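Local coordinates for putative platelet activating factor (Streptococcus pneumoniae, PDB 2HSJ), which is of unknown function but is probably an esterase or acylhydrolase of the SGNH/GDSL family, resembling platelet-activating factor acetylhydrolases, at residues D[173-178]-D[203-208]; D[184-189]-D[195-200]; D[130-135]-D[154-159]. One frame throughout, in Å; residues are numbered along the deposited sequence.

Contact 1 of 3, residues D[173-178]-D[203-208]; sequences VPVFDC and QALSKS
S208 carries its OG between its own backbone N and carbonyl carbon (chi1 70°), and V175 keeps CG1 anti to its carbonyl carbon (chi1 -67°); these two rotations bring hydroxyl and methyl together, with V175 CG1 3.3 Å from S208 OG. The contact belongs to the alpha/beta fold of SGNH hydrolases: it joins the turn after strand 170-173, an outermost strand of the parallel sheet in this chain, to helix 199-209 near the C-terminus. The S208 hydroxyl donates its hydrogen to the backbone one turn back, S208 OG to L205 O at 2.7 Å, tilted 25° from the carbonyl plane; toward V175 it makes only a van der Waals contact. L205 reaches the same valine with one branch: L205 CD1 lies 3.8 Å from V175 CG2 and about as near to V175 CB, the two side chains crossing at a slant. L209 and L133 also pack on V175, which is buried. C178, in the weakly bonded turn that follows V175, closes the outer end of the contact. Its thiol leans on the methylene of the serine rather than on the hydroxyl, C178 SG standing 3.7 Å from S208 CB.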
ATOM      1  N   VAL D 173      26.190   8.617  -1.882  1.00 11.29           N
ATOM      2  CA  VAL D 173      26.082   7.475  -0.982  1.00 12.19           C
ATOM      3  C   VAL D 173      27.329   6.605  -1.163  1.00 11.97           C
ATOM      4  O   VAL D 173      27.436   5.872  -2.126  1.00 11.81           O
ATOM      5  CB  VAL D 173      24.768   6.647  -1.209  1.00 12.94           C
ATOM      6  CG1 VAL D 173      24.682   5.502  -0.195  1.00 13.43           C
ATOM      7  CG2 VAL D 173      23.514   7.545  -1.128  1.00 13.31           C
ATOM      8  N   PRO D 174      28.293   6.700  -0.226  1.00 12.35           N
ATOM      9  CA  PRO D 174      29.559   5.977  -0.370  1.00 13.33           C
ATOM     10  C   PRO D 174      29.386   4.526   0.037  1.00 14.73           C
ATOM     11  O   PRO D 174      29.371   4.201   1.228  1.00 16.68           O
ATOM     12  CB  PRO D 174      30.499   6.741   0.579  1.00 12.94           C
ATOM     13  CG  PRO D 174      29.589   7.301   1.636  1.00 14.77           C
ATOM     14  CD  PRO D 174      28.241   7.502   1.019  1.00 12.84           C
ATOM     15  N   VAL D 175      29.146   3.665  -0.947  1.00 14.45           N
ATOM     16  CA  VAL D 175      28.999   2.227  -0.674  1.00 15.40           C
ATOM     17  C   VAL D 175      30.194   1.417  -1.198  1.00 15.50           C
ATOM     18  O   VAL D 175      30.333   0.244  -0.868  1.00 15.80           O
ATOM     19  CB  VAL D 175      27.676   1.630  -1.226  1.00 15.91           C
ATOM     20  CG1 VAL D 175      26.478   2.187  -0.490  1.00 19.03           C
ATOM     21  CG2 VAL D 175      27.510   1.864  -2.705  1.00 17.25           C
ATOM     22  N   PHE D 176      31.040   2.045  -2.029  1.00 14.44           N
ATOM     23  CA  PHE D 176      32.223   1.394  -2.586  1.00 14.38           C
ATOM     24  C   PHE D 176      33.020   0.663  -1.505  1.00 14.51           C
ATOM     25  O   PHE D 176      33.272  -0.544  -1.615  1.00 14.03           O
ATOM     26  CB  PHE D 176      33.083   2.444  -3.302  1.00 13.80           C
ATOM     27  CG  PHE D 176      34.360   1.916  -3.887  1.00 13.41           C
ATOM     28  CD1 PHE D 176      34.448   1.649  -5.249  1.00 13.91           C
ATOM     29  CD2 PHE D 176      35.483   1.703  -3.081  1.00 14.50           C
ATOM     30  CE1 PHE D 176      35.633   1.170  -5.802  1.00 12.61           C
ATOM     31  CE2 PHE D 176      36.677   1.219  -3.630  1.00 13.64           C
ATOM     32  CZ  PHE D 176      36.747   0.947  -4.990  1.00 13.47           C
ATOM     33  N   ASP D 177      33.375   1.376  -0.439  1.00 15.25           N
ATOM     34  CA  ASP D 177      34.273   0.799   0.561  1.00 16.89           C
ATOM     35  C   ASP D 177      33.633  -0.381   1.304  1.00 17.17           C
ATOM     36  O   ASP D 177      34.342  -1.308   1.740  1.00 18.41           O
ATOM     37  CB  ASP D 177      34.754   1.873   1.538  1.00 17.52           C
ATOM     38  CG  ASP D 177      35.693   2.904   0.884  1.00 20.84           C
ATOM     39  OD1 ASP D 177      36.377   2.582  -0.113  1.00 21.01           O
ATOM     40  OD2 ASP D 177      35.783   4.041   1.406  1.00 25.45           O
ATOM     41  N   CYS D 178      32.304  -0.372   1.417  1.00 16.47           N
ATOM     42  CA  CYS D 178      31.574  -1.475   2.068  1.00 17.18           C
ATOM     43  C   CYS D 178      31.680  -2.803   1.342  1.00 16.03           C
ATOM     44  O   CYS D 178      31.476  -3.858   1.945  1.00 16.18           O
ATOM     45  CB  CYS D 178      30.096  -1.141   2.250  1.00 17.03           C
ATOM     46  SG  CYS D 178      29.838   0.199   3.460  1.00 23.21           S
ATOM     47  N   GLN D 203      23.358  -8.533  -0.200  1.00  9.03           N
ATOM     48  CA  GLN D 203      22.992  -8.415   1.214  1.00  9.96           C
ATOM     49  C   GLN D 203      23.853  -7.321   1.853  1.00 10.09           C
ATOM     50  O   GLN D 203      23.375  -6.510   2.658  1.00 10.91           O
ATOM     51  CB  GLN D 203      23.200  -9.762   1.925  1.00 10.32           C
ATOM     52  CG  GLN D 203      22.857  -9.682   3.398  1.00 12.23           C
ATOM     53  CD  GLN D 203      23.078 -10.992   4.091  1.00 12.88           C
ATOM     54  OE1 GLN D 203      24.144 -11.603   3.948  1.00 13.86           O
ATOM     55  NE2 GLN D 203      22.083 -11.420   4.886  1.00 14.52           N
ATOM     56  N   ALA D 204      25.140  -7.341   1.503  1.00 10.48           N
ATOM     57  CA  ALA D 204      26.085  -6.360   2.080  1.00 10.46           C
ATOM     58  C   ALA D 204      25.746  -4.950   1.601  1.00 11.67           C
ATOM     59  O   ALA D 204      25.779  -3.993   2.389  1.00 12.37           O
ATOM     60  CB  ALA D 204      27.507  -6.717   1.683  1.00 10.71           C
ATOM     61  N   LEU D 205      25.424  -4.820   0.313  1.00 11.30           N
ATOM     62  CA  LEU D 205      25.006  -3.531  -0.249  1.00 11.78           C
ATOM     63  C   LEU D 205      23.757  -3.018   0.457  1.00 12.23           C
ATOM     64  O   LEU D 205      23.668  -1.845   0.813  1.00 13.35           O
ATOM     65  CB  LEU D 205      24.761  -3.655  -1.768  1.00 10.58           C
ATOM     66  CG  LEU D 205      24.295  -2.377  -2.499  1.00 12.09           C
ATOM     67  CD1 LEU D 205      25.251  -1.179  -2.261  1.00 12.66           C
ATOM     68  CD2 LEU D 205      24.105  -2.661  -3.982  1.00 13.99           C
ATOM     69  N   SER D 206      22.800  -3.914   0.699  1.00 11.10           N
ATOM     70  CA  SER D 206      21.563  -3.532   1.352  1.00 12.10           C
ATOM     71  C   SER D 206      21.786  -3.032   2.783  1.00 12.33           C
ATOM     72  O   SER D 206      21.164  -2.052   3.230  1.00 12.61           O
ATOM     73  CB  SER D 206      20.607  -4.725   1.345  1.00 11.44           C
ATOM     74  OG  SER D 206      20.308  -5.098   0.019  1.00 12.24           O
ATOM     75  N   LYS D 207      22.684  -3.699   3.500  1.00 12.63           N
ATOM     76  CA  LYS D 207      22.999  -3.276   4.861  1.00 13.66           C
ATOM     77  C   LYS D 207      23.613  -1.861   4.838  1.00 13.20           C
ATOM     78  O   LYS D 207      23.268  -1.021   5.675  1.00 14.40           O
ATOM     79  CB  LYS D 207      23.971  -4.270   5.487  1.00 14.43           C
ATOM     80  CG  LYS D 207      24.382  -3.959   6.915  1.00 17.45           C
ATOM     81  CD  LYS D 207      25.241  -5.117   7.435  1.00 19.38           C
ATOM     82  CE  LYS D 207      26.298  -4.651   8.418  1.00 24.17           C
ATOM     83  NZ  LYS D 207      25.854  -4.720   9.835  1.00 29.74           N
ATOM     84  N   SER D 208      24.472  -1.588   3.860  1.00 13.24           N
ATOM     85  CA  SER D 208      25.068  -0.253   3.774  1.00 15.41           C
ATOM     86  C   SER D 208      24.048   0.805   3.354  1.00 14.76           C
ATOM     87  O   SER D 208      24.184   1.958   3.765  1.00 15.80           O
ATOM     88  CB  SER D 208      26.252  -0.239   2.819  1.00 15.95           C
ATOM     89  OG  SER D 208      25.819  -0.396   1.489  1.00 22.92           O
TER

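Contact 2 of 3, residues D[184-189]-D[195-200]; sequences GQLKKE and LHLSIA
The hydroxyl of S198 grips the backbone of E189 with the one hydrogen bond that crosses between 184-189 and 195-200: S198 OG donates to E189 O at 2.7 Å, 15° from the carbonyl plane and with a C=O...donor angle of 130°. S198 is the N-cap of helix 199-209, and the same oxygen is hydrogen-bonded to G201 N in the first turn. Its chi1 of 66° sets OG between the backbone N and carbonyl carbon, where it can serve both partners. Beside this bond the A200 methyl fits against E189, with A200 CB 3.6 Å from E189 O and 3.6 Å from E189 OE1. The other carboxylate oxygen turns to its own segment: K187 NZ forms a salt bridge with E189 OE2 at 3.0 Å, on the anti side and well out of the carboxylate plane. L186 places its branches on different partners, CD1 at 4.0 Å from L197 CD2 and CD2 at 4.2 Å from L195 O. The contact joins two parts of the long connection leading into helix 199-209. H196, which with D193 forms the D-x-x-H pattern of SGNH hydrolases, packs on S43, consistent with that family's active site. Because the S198 hydrogen goes to E189 O, S198 OG is left as the acceptor for G201 N, so one side chain caps the helix and holds the preceding chain against its start.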
ATOM      1  N   GLY D 184      41.221  -3.730  -1.622  1.00 17.54           N
ATOM      2  CA  GLY D 184      40.489  -2.696  -2.336  1.00 17.99           C
ATOM      3  C   GLY D 184      39.760  -3.241  -3.552  1.00 18.17           C
ATOM      4  O   GLY D 184      39.371  -2.465  -4.446  1.00 19.30           O
ATOM      5  N   GLN D 185      39.589  -4.562  -3.594  1.00 16.92           N
ATOM      6  CA  GLN D 185      38.833  -5.233  -4.656  1.00 16.53           C
ATOM      7  C   GLN D 185      37.423  -5.588  -4.179  1.00 14.95           C
ATOM      8  O   GLN D 185      37.207  -5.864  -3.001  1.00 14.77           O
ATOM      9  CB  GLN D 185      39.524  -6.542  -5.070  1.00 16.83           C
ATOM     10  CG  GLN D 185      41.007  -6.433  -5.426  1.00 21.18           C
ATOM     11  CD  GLN D 185      41.247  -5.614  -6.686  1.00 24.70           C
ATOM     12  OE1 GLN D 185      40.480  -5.695  -7.649  1.00 25.03           O
ATOM     13  NE2 GLN D 185      42.322  -4.819  -6.685  1.00 27.44           N
ATOM     14  N   LEU D 186      36.464  -5.643  -5.099  1.00 14.18           N
ATOM     15  CA  LEU D 186      35.172  -6.216  -4.765  1.00 13.30           C
ATOM     16  C   LEU D 186      35.402  -7.615  -4.167  1.00 13.57           C
ATOM     17  O   LEU D 186      36.023  -8.462  -4.810  1.00 13.23           O
ATOM     18  CB  LEU D 186      34.322  -6.349  -6.025  1.00 13.06           C
ATOM     19  CG  LEU D 186      32.949  -6.999  -5.921  1.00 12.23           C
ATOM     20  CD1 LEU D 186      32.065  -6.214  -4.987  1.00 11.92           C
ATOM     21  CD2 LEU D 186      32.354  -7.015  -7.317  1.00 11.51           C
ATOM     22  N   LYS D 187      34.900  -7.850  -2.948  1.00 13.60           N
ATOM     23  CA  LYS D 187      35.152  -9.125  -2.245  1.00 14.99           C
ATOM     24  C   LYS D 187      34.747 -10.311  -3.096  1.00 14.17           C
ATOM     25  O   LYS D 187      33.664 -10.298  -3.713  1.00 13.82           O
ATOM     26  CB  LYS D 187      34.411  -9.200  -0.891  1.00 15.45           C
ATOM     27  CG  LYS D 187      34.891  -8.218   0.162  1.00 19.25           C
ATOM     28  CD  LYS D 187      34.160  -8.326   1.512  1.00 19.76           C
ATOM     29  CE  LYS D 187      33.995  -9.769   1.977  1.00 23.83           C
ATOM     30  NZ  LYS D 187      33.524  -9.886   3.424  1.00 25.84           N
ATOM     31  N   LYS D 188      35.584 -11.348  -3.106  1.00 13.88           N
ATOM     32  CA  LYS D 188      35.255 -12.530  -3.884  1.00 13.38           C
ATOM     33  C   LYS D 188      33.850 -13.055  -3.539  1.00 13.09           C
ATOM     34  O   LYS D 188      33.061 -13.382  -4.436  1.00 13.55           O
ATOM     35  CB  LYS D 188      36.330 -13.623  -3.719  1.00 13.59           C
ATOM     36  CG  LYS D 188      36.193 -14.745  -4.744  1.00 17.12           C
ATOM     37  CD  LYS D 188      37.543 -15.285  -5.187  1.00 23.52           C
ATOM     38  CE  LYS D 188      37.382 -16.566  -5.963  1.00 26.36           C
ATOM     39  NZ  LYS D 188      37.130 -17.699  -5.018  1.00 29.97           N
ATOM     40  N   GLU D 189      33.510 -13.102  -2.247  1.00 12.98           N
ATOM     41  CA  GLU D 189      32.203 -13.629  -1.867  1.00 12.85           C
ATOM     42  C   GLU D 189      31.039 -12.774  -2.342  1.00 11.53           C
ATOM     43  O   GLU D 189      29.926 -13.262  -2.389  1.00 11.20           O
ATOM     44  CB  GLU D 189      32.063 -13.865  -0.367  1.00 14.18           C
ATOM     45  CG  GLU D 189      32.090 -12.651   0.471  1.00 17.60           C
ATOM     46  CD  GLU D 189      31.417 -12.852   1.835  1.00 22.55           C
ATOM     47  OE1 GLU D 189      30.292 -13.428   1.902  1.00 25.81           O
ATOM     48  OE2 GLU D 189      32.029 -12.439   2.844  1.00 23.51           O
ATOM     49  N   LEU D 195      32.157  -8.362 -11.617  1.00 11.42           N
ATOM     50  CA  LEU D 195      31.418  -7.112 -11.840  1.00 11.49           C
ATOM     51  C   LEU D 195      30.026  -7.150 -11.176  1.00 11.31           C
ATOM     52  O   LEU D 195      29.666  -6.257 -10.418  1.00 12.19           O
ATOM     53  CB  LEU D 195      31.295  -6.871 -13.349  1.00 12.10           C
ATOM     54  CG  LEU D 195      30.398  -5.733 -13.823  1.00 14.78           C
ATOM     55  CD1 LEU D 195      30.929  -4.390 -13.368  1.00 14.69           C
ATOM     56  CD2 LEU D 195      30.309  -5.811 -15.338  1.00 17.75           C
ATOM     57  N   HIS D 196      29.232  -8.165 -11.502  1.00 10.48           N
ATOM     58  CA  HIS D 196      27.913  -8.339 -10.906  1.00 10.52           C
ATOM     59  C   HIS D 196      27.972  -8.916  -9.497  1.00 10.10           C
ATOM     60  O   HIS D 196      28.955  -9.594  -9.114  1.00 10.17           O
ATOM     61  CB  HIS D 196      27.084  -9.267 -11.792  1.00 11.71           C
ATOM     62  CG  HIS D 196      26.802  -8.679 -13.133  1.00 14.02           C
ATOM     63  ND1 HIS D 196      27.588  -8.943 -14.236  1.00 17.25           N
ATOM     64  CD2 HIS D 196      25.860  -7.791 -13.534  1.00 17.78           C
ATOM     65  CE1 HIS D 196      27.131  -8.251 -15.265  1.00 18.49           C
ATOM     66  NE2 HIS D 196      26.081  -7.552 -14.870  1.00 19.90           N
ATOM     67  N   LEU D 197      26.926  -8.644  -8.731  1.00  9.78           N
ATOM     68  CA  LEU D 197      26.924  -9.031  -7.336  1.00 10.45           C
ATOM     69  C   LEU D 197      26.305 -10.395  -7.119  1.00 10.68           C
ATOM     70  O   LEU D 197      25.304 -10.746  -7.774  1.00 10.61           O
ATOM     71  CB  LEU D 197      26.161  -7.998  -6.510  1.00 10.45           C
ATOM     72  CG  LEU D 197      26.745  -6.587  -6.487  1.00 10.21           C
ATOM     73  CD1 LEU D 197      25.969  -5.738  -5.492  1.00 11.60           C
ATOM     74  CD2 LEU D 197      28.255  -6.533  -6.114  1.00 10.12           C
ATOM     75  N   SER D 198      26.892 -11.155  -6.197  1.00 10.07           N
ATOM     76  CA  SER D 198      26.240 -12.367  -5.669  1.00  9.98           C
ATOM     77  C   SER D 198      25.158 -11.966  -4.662  1.00 10.09           C
ATOM     78  O   SER D 198      25.042 -10.800  -4.276  1.00 10.24           O
ATOM     79  CB  SER D 198      27.292 -13.202  -4.941  1.00 10.75           C
ATOM     80  OG  SER D 198      27.725 -12.463  -3.794  1.00 10.90           O
ATOM     81  N   ILE D 199      24.388 -12.933  -4.176  1.00  9.73           N
ATOM     82  CA  ILE D 199      23.434 -12.625  -3.127  1.00  9.72           C
ATOM     83  C   ILE D 199      24.115 -12.071  -1.847  1.00  9.52           C
ATOM     84  O   ILE D 199      23.599 -11.120  -1.232  1.00 10.32           O
ATOM     85  CB  ILE D 199      22.480 -13.827  -2.871  1.00  9.83           C
ATOM     86  CG1 ILE D 199      21.529 -14.021  -4.068  1.00 11.39           C
ATOM     87  CG2 ILE D 199      21.715 -13.632  -1.569  1.00 11.22           C
ATOM     88  CD1 ILE D 199      20.714 -12.764  -4.417  1.00 10.68           C
ATOM     89  N   ALA D 200      25.266 -12.643  -1.468  1.00  9.78           N
ATOM     90  CA  ALA D 200      26.017 -12.079  -0.318  1.00  9.40           C
ATOM     91  C   ALA D 200      26.400 -10.624  -0.592  1.00  9.41           C
ATOM     92  O   ALA D 200      26.326  -9.785   0.306  1.00  9.97           O
ATOM     93  CB  ALA D 200      27.273 -12.890  -0.028  1.00 11.11           C
TER

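Contact 3 of 3, residues D[130-135]-D[154-159]; sequences LSILPV and QNWNQA
Both halves of the N157 amide are spent on the backbone of I132. The oxygen accepts from the peptide N-H, I132 N to N157 OD1 at 2.8 Å, on a bent path with an N-H...acceptor angle of 135°. The nitrogen gives the straighter bond, N157 ND2 to I132 O at 3.0 Å and 172°, in the carbonyl plane on a lone pair, with I132 O also nearly in the plane of the amide. Two bonds to one residue fix the rotation of the carboxamide and satisfy the buried N-H and C=O of a residue in no regular strand. N157 has CG anti to its carbonyl carbon (chi1 -73°), which directs the amide from helix 150-164 onto the chain leaving strand 126-130. In the alpha/beta fold of this SGNH family member, the pair therefore joins a helix to the loop after an inner strand of the parallel sheet, next to the outermost 170-173. The S131 hydroxyl takes no part in it: S131 OG accepts from V175 N and F176 N and has a weak hydrogen bond to V173 O, while S131 CB packs 3.6 Å from N157 ND2. The CD1 end of I132 lies against W156, 3.9 Å from both W156 CB and W156 CE3. T95 and I98 of helix 95-99 also touch I132.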
ATOM      1  N   LEU D 130      24.561   6.833  -5.792  1.00 10.54           N
ATOM      2  CA  LEU D 130      25.453   5.841  -5.220  1.00 10.76           C
ATOM      3  C   LEU D 130      26.825   5.936  -5.851  1.00 11.10           C
ATOM      4  O   LEU D 130      26.961   6.164  -7.053  1.00 12.24           O
ATOM      5  CB  LEU D 130      24.898   4.417  -5.422  1.00 11.25           C
ATOM      6  CG  LEU D 130      23.951   3.967  -4.310  1.00 14.17           C
ATOM      7  CD1 LEU D 130      22.693   4.849  -4.152  1.00 16.73           C
ATOM      8  CD2 LEU D 130      23.588   2.508  -4.613  1.00 17.22           C
ATOM      9  N   SER D 131      27.851   5.672  -5.052  1.00 11.13           N
ATOM     10  CA  SER D 131      29.156   5.414  -5.632  1.00 11.98           C
ATOM     11  C   SER D 131      29.054   4.240  -6.611  1.00 10.97           C
ATOM     12  O   SER D 131      28.403   3.238  -6.309  1.00 12.25           O
ATOM     13  CB  SER D 131      30.124   5.059  -4.505  1.00 12.68           C
ATOM     14  OG  SER D 131      29.678   3.903  -3.837  1.00 14.46           O
ATOM     15  N   ILE D 132      29.728   4.335  -7.756  1.00 11.22           N
ATOM     16  CA  ILE D 132      29.938   3.158  -8.598  1.00 11.60           C
ATOM     17  C   ILE D 132      30.652   2.082  -7.772  1.00 11.22           C
ATOM     18  O   ILE D 132      31.590   2.358  -7.027  1.00 11.41           O
ATOM     19  CB  ILE D 132      30.769   3.538  -9.842  1.00 10.65           C
ATOM     20  CG1 ILE D 132      30.042   4.621 -10.655  1.00 12.41           C
ATOM     21  CG2 ILE D 132      31.140   2.298 -10.662  1.00 12.27           C
ATOM     22  CD1 ILE D 132      30.907   5.293 -11.738  1.00 12.36           C
ATOM     23  N   LEU D 133      30.206   0.834  -7.910  1.00 11.61           N
ATOM     24  CA  LEU D 133      30.737  -0.223  -7.062  1.00 11.13           C
ATOM     25  C   LEU D 133      32.118  -0.691  -7.540  1.00 11.27           C
ATOM     26  O   LEU D 133      32.451  -0.534  -8.718  1.00 10.43           O
ATOM     27  CB  LEU D 133      29.771  -1.408  -7.020  1.00 11.45           C
ATOM     28  CG  LEU D 133      28.300  -1.097  -6.760  1.00 13.63           C
ATOM     29  CD1 LEU D 133      27.514  -2.397  -6.586  1.00 14.33           C
ATOM     30  CD2 LEU D 133      28.167  -0.250  -5.541  1.00 14.11           C
ATOM     31  N   PRO D 134      32.921  -1.301  -6.643  1.00 11.18           N
ATOM     32  CA  PRO D 134      34.233  -1.850  -7.049  1.00 11.67           C
ATOM     33  C   PRO D 134      34.061  -3.092  -7.926  1.00 11.06           C
ATOM     34  O   PRO D 134      32.986  -3.721  -7.939  1.00 11.93           O
ATOM     35  CB  PRO D 134      34.902  -2.244  -5.725  1.00 12.05           C
ATOM     36  CG  PRO D 134      33.724  -2.469  -4.782  1.00 11.99           C
ATOM     37  CD  PRO D 134      32.608  -1.559  -5.222  1.00 12.05           C
ATOM     38  N   VAL D 135      35.126  -3.421  -8.642  1.00 11.14           N
ATOM     39  CA  VAL D 135      35.236  -4.659  -9.372  1.00 10.76           C
ATOM     40  C   VAL D 135      36.311  -5.516  -8.720  1.00 11.10           C
ATOM     41  O   VAL D 135      37.106  -5.037  -7.897  1.00 11.32           O
ATOM     42  CB  VAL D 135      35.576  -4.404 -10.854  1.00 11.15           C
ATOM     43  CG1 VAL D 135      34.423  -3.685 -11.515  1.00 10.86           C
ATOM     44  CG2 VAL D 135      36.905  -3.622 -11.006  1.00 11.46           C
ATOM     45  N   GLN D 154      37.186   4.776  -8.508  1.00 12.68           N
ATOM     46  CA  GLN D 154      37.414   5.748  -7.427  1.00 13.51           C
ATOM     47  C   GLN D 154      37.516   7.202  -7.939  1.00 13.02           C
ATOM     48  O   GLN D 154      36.998   8.105  -7.302  1.00 12.93           O
ATOM     49  CB  GLN D 154      38.643   5.357  -6.609  1.00 14.38           C
ATOM     50  CG  GLN D 154      38.355   4.188  -5.694  1.00 18.68           C
ATOM     51  CD  GLN D 154      39.565   3.737  -4.890  1.00 24.01           C
ATOM     52  OE1 GLN D 154      40.550   3.235  -5.445  1.00 26.98           O
ATOM     53  NE2 GLN D 154      39.486   3.888  -3.572  1.00 26.21           N
ATOM     54  N   ASN D 155      38.153   7.413  -9.092  1.00 12.93           N
ATOM     55  CA  ASN D 155      38.199   8.755  -9.695  1.00 13.70           C
ATOM     56  C   ASN D 155      36.811   9.254 -10.114  1.00 13.46           C
ATOM     57  O   ASN D 155      36.463  10.424  -9.904  1.00 13.79           O
ATOM     58  CB  ASN D 155      39.179   8.797 -10.872  1.00 14.30           C
ATOM     59  CG  ASN D 155      40.619   8.689 -10.417  1.00 16.63           C
ATOM     60  OD1 ASN D 155      40.941   9.015  -9.273  1.00 20.85           O
ATOM     61  ND2 ASN D 155      41.498   8.237 -11.308  1.00 18.92           N
ATOM     62  N   TRP D 156      36.003   8.367 -10.689  1.00 12.12           N
ATOM     63  CA  TRP D 156      34.643   8.752 -11.027  1.00 12.05           C
ATOM     64  C   TRP D 156      33.851   9.066  -9.777  1.00 11.63           C
ATOM     65  O   TRP D 156      33.085  10.027  -9.766  1.00 11.21           O
ATOM     66  CB  TRP D 156      33.957   7.677 -11.858  1.00 12.47           C
ATOM     67  CG  TRP D 156      34.427   7.729 -13.289  1.00 11.61           C
ATOM     68  CD1 TRP D 156      35.736   7.850 -13.738  1.00 13.89           C
ATOM     69  CD2 TRP D 156      33.606   7.669 -14.464  1.00 12.10           C
ATOM     70  NE1 TRP D 156      35.757   7.865 -15.120  1.00 14.30           N
ATOM     71  CE2 TRP D 156      34.475   7.737 -15.590  1.00 14.47           C
ATOM     72  CE3 TRP D 156      32.224   7.531 -14.681  1.00 13.51           C
ATOM     73  CZ2 TRP D 156      33.996   7.707 -16.907  1.00 14.09           C
ATOM     74  CZ3 TRP D 156      31.746   7.487 -15.987  1.00 13.31           C
ATOM     75  CH2 TRP D 156      32.637   7.565 -17.090  1.00 12.64           C
ATOM     76  N   ASN D 157      34.060   8.283  -8.722  1.00 10.90           N
ATOM     77  CA  ASN D 157      33.314   8.481  -7.483  1.00 10.76           C
ATOM     78  C   ASN D 157      33.628   9.813  -6.838  1.00 11.45           C
ATOM     79  O   ASN D 157      32.746  10.431  -6.226  1.00 11.83           O
ATOM     80  CB  ASN D 157      33.514   7.306  -6.528  1.00 11.04           C
ATOM     81  CG  ASN D 157      32.767   6.066  -7.001  1.00 10.34           C
ATOM     82  OD1 ASN D 157      31.819   6.184  -7.785  1.00 12.91           O
ATOM     83  ND2 ASN D 157      33.160   4.887  -6.499  1.00 12.34           N
ATOM     84  N   GLN D 158      34.863  10.283  -7.011  1.00 11.60           N
ATOM     85  CA  GLN D 158      35.239  11.607  -6.499  1.00 13.44           C
ATOM     86  C   GLN D 158      34.448  12.676  -7.240  1.00 11.86           C
ATOM     87  O   GLN D 158      33.942  13.626  -6.623  1.00 12.71           O
ATOM     88  CB  GLN D 158      36.759  11.847  -6.604  1.00 13.30           C
ATOM     89  CG  GLN D 158      37.281  12.989  -5.746  1.00 17.38           C
ATOM     90  CD  GLN D 158      38.801  12.949  -5.592  1.00 18.62           C
ATOM     91  OE1 GLN D 158      39.431  11.893  -5.779  1.00 28.16           O
ATOM     92  NE2 GLN D 158      39.396  14.093  -5.263  1.00 26.24           N
ATOM     93  N   ALA D 159      34.327  12.509  -8.562  1.00 10.62           N
ATOM     94  CA  ALA D 159      33.510  13.406  -9.384  1.00 10.44           C
ATOM     95  C   ALA D 159      32.002  13.373  -9.031  1.00 10.45           C
ATOM     96  O   ALA D 159      31.355  14.412  -8.974  1.00 11.24           O
ATOM     97  CB  ALA D 159      33.738  13.131 -10.854  1.00 11.22           C
TER

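Contact 3 closes first along the chain; contact 1 opens later, and contact 2 is nested inside its loop. Their centres lie 11 Å (1 and 2), 12 Å (1 and 3) and 15 Å (2 and 3) apart. Contacts 1 and 2 share helix 199-209, where L205 CD2 packs on L197 CD1. Contacts 1 and 3 meet past the ends of neighbouring strands 170-173 and 126-130, where F176 packs on P134 and its CD1 on I132 O. Contacts 2 and 3 are joined by the probable hydrogen bond from L186 N to V135 O. The loops after these two strands are thus packed between helices 150-164 and 199-209, next to the segment with H196, probably part of the family's active site.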